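Local atomic coordinates of uricase (Arthrobacter globiformis, PDB entry 2YZC), a protein that catalyses the oxidation of uric acid by molecular oxygen to 5-hydroxyisourate, which is processed further to (S)-allantoin. Residues A[153-157]-A[180-186]; A[226-230]-A[244-248]. One frame throughout, in Å; residues are numbered along the deposited sequence.

Contact 1: residues A[153-157]-A[180-186]; sequences LTVLK and RILATDV. With 1AL (allantoate ion), chain I.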
loop_
_atom_site.group_PDB
_atom_site.type_symbol
_atom_site.label_atom_id
_atom_site.label_comp_id
_atom_site.label_asym_id
_atom_site.label_seq_id
_atom_site.Cartn_x
_atom_site.Cartn_y
_atom_site.Cartn_z
ATOM N N LEU A 153 0.915 -15.836 2.855
ATOM C CA LEU A 153 0.602 -17.066 2.137
ATOM C C LEU A 153 -0.913 -17.262 2.085
ATOM O O LEU A 153 -1.522 -17.760 3.033
ATOM C CB LEU A 153 1.262 -18.260 2.826
ATOM C CG LEU A 153 0.970 -19.643 2.240
ATOM C CD1 LEU A 153 1.290 -19.678 0.756
ATOM C CD2 LEU A 153 1.791 -20.676 2.994
ATOM N N THR A 154 -1.512 -16.870 0.965
ATOM C CA THR A 154 -2.955 -16.972 0.783
ATOM C C THR A 154 -3.392 -18.352 0.318
ATOM O O THR A 154 -2.847 -18.891 -0.650
ATOM C CB THR A 154 -3.431 -15.919 -0.229
ATOM O OG1 THR A 154 -3.017 -14.626 0.224
ATOM C CG2 THR A 154 -4.952 -15.945 -0.366
ATOM N N VAL A 155 -4.379 -18.921 1.009
ATOM C CA VAL A 155 -4.879 -20.241 0.665
ATOM C C VAL A 155 -6.394 -20.245 0.546
ATOM O O VAL A 155 -7.075 -19.374 1.090
ATOM C CB VAL A 155 -4.448 -21.307 1.702
ATOM C CG1 VAL A 155 -2.934 -21.506 1.640
ATOM C CG2 VAL A 155 -4.872 -20.884 3.098
ATOM N N LEU A 156 -6.912 -21.235 -0.168
ATOM C CA LEU A 156 -8.344 -21.335 -0.382
ATOM C C LEU A 156 -8.814 -22.755 -0.671
ATOM O O LEU A 156 -8.159 -23.507 -1.404
ATOM C CB LEU A 156 -8.740 -20.417 -1.547
ATOM C CG LEU A 156 -10.201 -20.348 -2.013
ATOM C CD1 LEU A 156 -10.414 -19.037 -2.767
ATOM C CD2 LEU A 156 -10.550 -21.555 -2.893
ATOM N N LYS A 157 -9.950 -23.110 -0.075
ATOM C CA LYS A 157 -10.581 -24.409 -0.295
ATOM C C LYS A 157 -11.904 -24.060 -0.968
ATOM O O LYS A 157 -12.659 -23.232 -0.453
ATOM C CB LYS A 157 -10.868 -25.124 1.029
ATOM C CG LYS A 157 -9.642 -25.398 1.870
ATOM C CD LYS A 157 -9.596 -26.843 2.348
ATOM C CE LYS A 157 -10.826 -27.224 3.134
ATOM N NZ LYS A 157 -10.818 -28.671 3.496
ATOM N N ARG A 180 -19.187 -24.107 1.664
ATOM C CA ARG A 180 -18.770 -22.729 1.442
ATOM C C ARG A 180 -17.283 -22.723 1.130
ATOM O O ARG A 180 -16.595 -23.726 1.321
ATOM C CB ARG A 180 -19.024 -21.872 2.691
ATOM C CG ARG A 180 -18.126 -22.224 3.891
ATOM C CD ARG A 180 -18.306 -21.274 5.072
ATOM N NE ARG A 180 -17.372 -21.586 6.158
ATOM C CZ ARG A 180 -17.196 -20.841 7.246
ATOM N NH1 ARG A 180 -17.894 -19.726 7.415
ATOM N NH2 ARG A 180 -16.299 -21.203 8.161
ATOM N N ILE A 181 -16.798 -21.595 0.626
ATOM C CA ILE A 181 -15.377 -21.447 0.345
ATOM C C ILE A 181 -14.736 -21.021 1.664
ATOM O O ILE A 181 -15.369 -20.355 2.482
ATOM C CB ILE A 181 -15.115 -20.337 -0.716
ATOM C CG1 ILE A 181 -15.413 -20.870 -2.121
ATOM C CG2 ILE A 181 -13.670 -19.844 -0.632
ATOM C CD1 ILE A 181 -15.188 -19.841 -3.220
ATOM N N LEU A 182 -13.496 -21.438 1.883
ATOM C CA LEU A 182 -12.762 -21.044 3.081
ATOM C C LEU A 182 -11.436 -20.527 2.546
ATOM O O LEU A 182 -10.622 -21.304 2.060
ATOM C CB LEU A 182 -12.530 -22.239 4.013
ATOM C CG LEU A 182 -11.700 -21.927 5.267
ATOM C CD1 LEU A 182 -12.415 -20.879 6.106
ATOM C CD2 LEU A 182 -11.481 -23.198 6.083
ATOM N N ALA A 183 -11.252 -19.214 2.599
ATOM C CA ALA A 183 -10.031 -18.579 2.112
ATOM C C ALA A 183 -9.417 -17.747 3.230
ATOM O O ALA A 183 -10.129 -17.065 3.968
ATOM C CB ALA A 183 -10.349 -17.685 0.920
ATOM N N THR A 184 -8.096 -17.796 3.353
ATOM C CA THR A 184 -7.432 -17.040 4.399
ATOM C C THR A 184 -5.997 -16.724 4.011
ATOM O O THR A 184 -5.497 -17.207 2.997
ATOM C CB THR A 184 -7.445 -17.843 5.744
ATOM O OG1 THR A 184 -6.938 -17.027 6.805
ATOM C CG2 THR A 184 -6.587 -19.087 5.638
ATOM N N ASP A 185 -5.357 -15.874 4.808
ATOM C CA ASP A 185 -3.954 -15.518 4.603
ATOM C C ASP A 185 -3.270 -16.159 5.796
ATOM O O ASP A 185 -3.545 -15.795 6.941
ATOM C CB ASP A 185 -3.726 -14.007 4.672
ATOM C CG ASP A 185 -4.357 -13.263 3.524
ATOM O OD1 ASP A 185 -4.296 -13.768 2.383
ATOM O OD2 ASP A 185 -4.900 -12.161 3.759
ATOM N N VAL A 186 -2.404 -17.126 5.549
ATOM C CA VAL A 186 -1.735 -17.780 6.654
ATOM C C VAL A 186 -0.643 -16.908 7.254
ATOM O O VAL A 186 0.319 -16.539 6.578
ATOM C CB VAL A 186 -1.110 -19.121 6.231
ATOM C CG1 VAL A 186 -0.461 -19.789 7.440
ATOM C CG2 VAL A 186 -2.177 -20.029 5.631
HETATM C C1 1AL I . -16.159 -19.189 11.432
HETATM O O2 1AL I . -15.515 -20.245 11.319
HETATM N N3 1AL I . -16.307 -18.543 12.620
HETATM N N4 1AL I . -16.704 -18.722 10.237
HETATM C C5 1AL I . -15.731 -16.235 10.136
HETATM O O6 1AL I . -14.610 -16.662 10.471
HETATM O O7 1AL I . -15.976 -15.096 9.708
HETATM C C8 1AL I . -16.874 -17.287 10.005
HETATM C C9 1AL I . -18.862 -16.040 10.707
HETATM O O10 1AL I . -19.587 -15.111 10.292
HETATM N N11 1AL I . -18.603 -16.236 12.037
HETATM N N12 1AL I . -18.280 -16.927 9.869
#
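Two flat groups stand towards opposite ends of this strand pair: the carboxylate of Asp185, reached by the Thr154 hydroxyl, and the guanidinium of Arg180, which presents its edge to the bound allantoate. Thr154 OG1 donates to Asp185 OD1 over 2.7 Å, nearly along the C-O axis. The two side chains lie side by side and point the same way, and chi1 of Thr154 (-56°) sets OG1 anti to the carbonyl carbon, leaving CG2 also close to OD1. The same oxygen takes a salt bridge from Lys250, and Lys129 of the second subunit hydrogen-bonds Thr154 OG1. At the Arg180 edge, ligand C1 lies in the guanidinium plane; Arg180 NH2 gives a weak hydrogen bond of 3.4 Å to ligand O2, and NE is held by Ser161. Asn249, Leu222 and, from the third subunit, Thr67 and Asp68 complete this pocket, consistent with Arg180 also binding urate.

The strands pair antiparallel, the axes of 153-157 and 182-186 at 157°, with hydrogen-bonded pairs at Leu153-Val186, Val155-Thr184 and Lys157-Leu182. Val155 N reaches Thr184 O at 2.9 Å, and Thr184 N returns a bond to Val155 O. On their face, Val155 CG2 meets Thr184 CG2 at 3.6 Å. On the other, Leu156 CG lies 3.8 Å from Ile181 CG2.

Helix 199-216 packs on the Val155 face through Leu211 and Phe214, while strand 240-254 flanks strand 182-192. Beyond Val155-Lys157 the sheet runs on antiparallel into the second subunit, whose Trp115 packs on Thr154 and Leu156.

Contact 2: residues A[226-230]-A[244-248]; sequences MYEMG and KMSLP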
loop_
_atom_site.group_PDB
_atom_site.type_symbol
_atom_site.label_atom_id
_atom_site.label_comp_id
_atom_site.label_asym_id
_atom_site.label_seq_id
_atom_site.Cartn_x
_atom_site.Cartn_y
_atom_site.Cartn_z
ATOM N N MET A 226 -7.753 -24.059 12.308
ATOM C CA MET A 226 -6.573 -23.454 12.911
ATOM C C MET A 226 -5.993 -24.336 14.017
ATOM O O MET A 226 -4.776 -24.463 14.148
ATOM C CB MET A 226 -6.916 -22.072 13.470
ATOM C CG MET A 226 -5.744 -21.374 14.149
ATOM S SD MET A 226 -6.160 -19.697 14.663
ATOM C CE MET A 226 -7.495 -20.054 15.836
ATOM N N TYR A 227 -6.865 -24.949 14.810
ATOM C CA TYR A 227 -6.404 -25.812 15.887
ATOM C C TYR A 227 -5.642 -27.001 15.300
ATOM O O TYR A 227 -4.570 -27.346 15.783
ATOM C CB TYR A 227 -7.594 -26.298 16.721
ATOM C CG TYR A 227 -7.211 -27.232 17.843
ATOM C CD1 TYR A 227 -6.675 -26.746 19.032
ATOM C CD2 TYR A 227 -7.358 -28.609 17.700
ATOM C CE1 TYR A 227 -6.291 -27.615 20.055
ATOM C CE2 TYR A 227 -6.979 -29.482 18.710
ATOM C CZ TYR A 227 -6.446 -28.980 19.882
ATOM O OH TYR A 227 -6.058 -29.854 20.870
ATOM N N GLU A 228 -6.189 -27.617 14.253
ATOM C CA GLU A 228 -5.535 -28.759 13.613
ATOM C C GLU A 228 -4.180 -28.375 13.017
ATOM O O GLU A 228 -3.225 -29.157 13.068
ATOM C CB GLU A 228 -6.436 -29.348 12.526
ATOM C CG GLU A 228 -7.680 -30.017 13.090
ATOM C CD GLU A 228 -7.346 -31.118 14.089
ATOM O OE1 GLU A 228 -7.994 -31.170 15.155
ATOM O OE2 GLU A 228 -6.443 -31.934 13.808
ATOM N N MET A 229 -4.099 -27.181 12.440
ATOM C CA MET A 229 -2.839 -26.705 11.871
ATOM C C MET A 229 -1.795 -26.582 12.986
ATOM O O MET A 229 -0.668 -27.052 12.850
ATOM C CB MET A 229 -3.047 -25.349 11.185
ATOM C CG MET A 229 -3.836 -25.434 9.878
ATOM S SD MET A 229 -4.484 -23.844 9.290
ATOM C CE MET A 229 -2.942 -22.964 8.897
ATOM N N GLY A 230 -2.182 -25.961 14.097
ATOM C CA GLY A 230 -1.261 -25.795 15.208
ATOM C C GLY A 230 -0.840 -27.094 15.876
ATOM O O GLY A 230 0.327 -27.262 16.230
ATOM N N LYS A 244 1.436 -19.450 17.228
ATOM C CA LYS A 244 0.320 -18.524 17.249
ATOM C C LYS A 244 -0.075 -18.254 15.816
ATOM O O LYS A 244 0.787 -18.101 14.952
ATOM C CB LYS A 244 0.716 -17.208 17.914
ATOM C CG LYS A 244 1.027 -17.325 19.391
ATOM C CD LYS A 244 1.238 -15.957 20.011
ATOM C CE LYS A 244 1.246 -16.045 21.529
ATOM N NZ LYS A 244 1.280 -14.689 22.136
ATOM N N MET A 245 -1.375 -18.198 15.568
ATOM C CA MET A 245 -1.856 -17.925 14.227
ATOM C C MET A 245 -2.915 -16.839 14.238
ATOM O O MET A 245 -3.678 -16.695 15.199
ATOM C CB MET A 245 -2.425 -19.196 13.601
ATOM C CG MET A 245 -1.377 -20.246 13.308
ATOM S SD MET A 245 -2.109 -21.831 12.882
ATOM C CE MET A 245 -2.153 -22.586 14.481
ATOM N N SER A 246 -2.935 -16.073 13.154
ATOM C CA SER A 246 -3.890 -14.997 12.964
ATOM C C SER A 246 -4.415 -15.260 11.559
ATOM O O SER A 246 -3.709 -15.044 10.572
ATOM C CB SER A 246 -3.184 -13.644 13.033
ATOM O OG SER A 246 -4.116 -12.587 12.914
ATOM N N LEU A 247 -5.649 -15.745 11.477
ATOM C CA LEU A 247 -6.243 -16.089 10.197
ATOM C C LEU A 247 -7.507 -15.327 9.851
ATOM O O LEU A 247 -8.518 -15.442 10.537
ATOM C CB LEU A 247 -6.563 -17.584 10.163
ATOM C CG LEU A 247 -5.438 -18.562 10.508
ATOM C CD1 LEU A 247 -5.963 -19.982 10.426
ATOM C CD2 LEU A 247 -4.274 -18.367 9.546
ATOM N N PRO A 248 -7.464 -14.521 8.784
ATOM C CA PRO A 248 -8.676 -13.790 8.423
ATOM C C PRO A 248 -9.581 -14.732 7.640
ATOM O O PRO A 248 -9.099 -15.653 6.974
ATOM C CB PRO A 248 -8.148 -12.656 7.543
ATOM C CG PRO A 248 -6.965 -13.284 6.870
ATOM C CD PRO A 248 -6.303 -14.029 8.019
#
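Met245 overlaps Met226 along its length, the two side chains sliding past each other in opposite directions. Met226 CG lies 3.8 Å from Met245 CE and almost as near its SD, while Met226 SD rests by Met245 CB. The Met245 thioether is bent at chi3 (-92°), which turns the methyl onto the helix backbone: Met245 CE comes to 3.2 Å from Met226 O and 3.4 Å from Gly230 N. These two backbone atoms are already hydrogen-bonded to each other, Gly230 N to Met226 O at 3.0 Å, so the methyl lies against one turn of the helix. A beta carbon built on Gly230 would fall 2.9 Å from Met245 CE, a clash; the methyl comes this close where the helix carries no beta carbon.

The axes of 226-230 and 244-248 approach to 9.5 Å at 147°, within the layer of helices on an antiparallel sheet that marks the tunnelling fold (T-fold) of uricases. Helix 199-216, which precedes helix 222-236 in the chain, touches Met229 through Leu210, Ala213 and Phe214. Leu247 CD1 reaches Met226 CB at 3.8 Å. With an alanine in place of Met226, a gap would probably open between helix and strand, Met245 CE and SD losing the CG beside them and Met245 CB the sulfur that rests on it. Further along the helix, Met229 CB lies 4.0 Å from Met245 SD. Ile279 and Ala281 of strand 276-285 also touch Met226, as does His56 of the third subunit.

Both contacts are buried, contact 1 lying about 17 Å and contact 2 about 12 Å from the chain centre, measured to their own centres. Contact 1 joins two strands edge to edge, burying 507 Å², and is held by backbone hydrogen bonds with polar groups at its ends; contact 2 lays a helix on the sheet, burying 270 Å² without a hydrogen bond across it, mainly through methionine and leucine. They share one sheet, in which strands 182-192 and 240-254 are neighbours: Thr184 OG1 probably hydrogen-bonds Pro248 O (2.6 Å) and packs on Leu247 CB. Contact 1 touches the ligand directly through Arg180, whereas Leu247 of contact 2 stays about 8 Å from it, side chain to ligand.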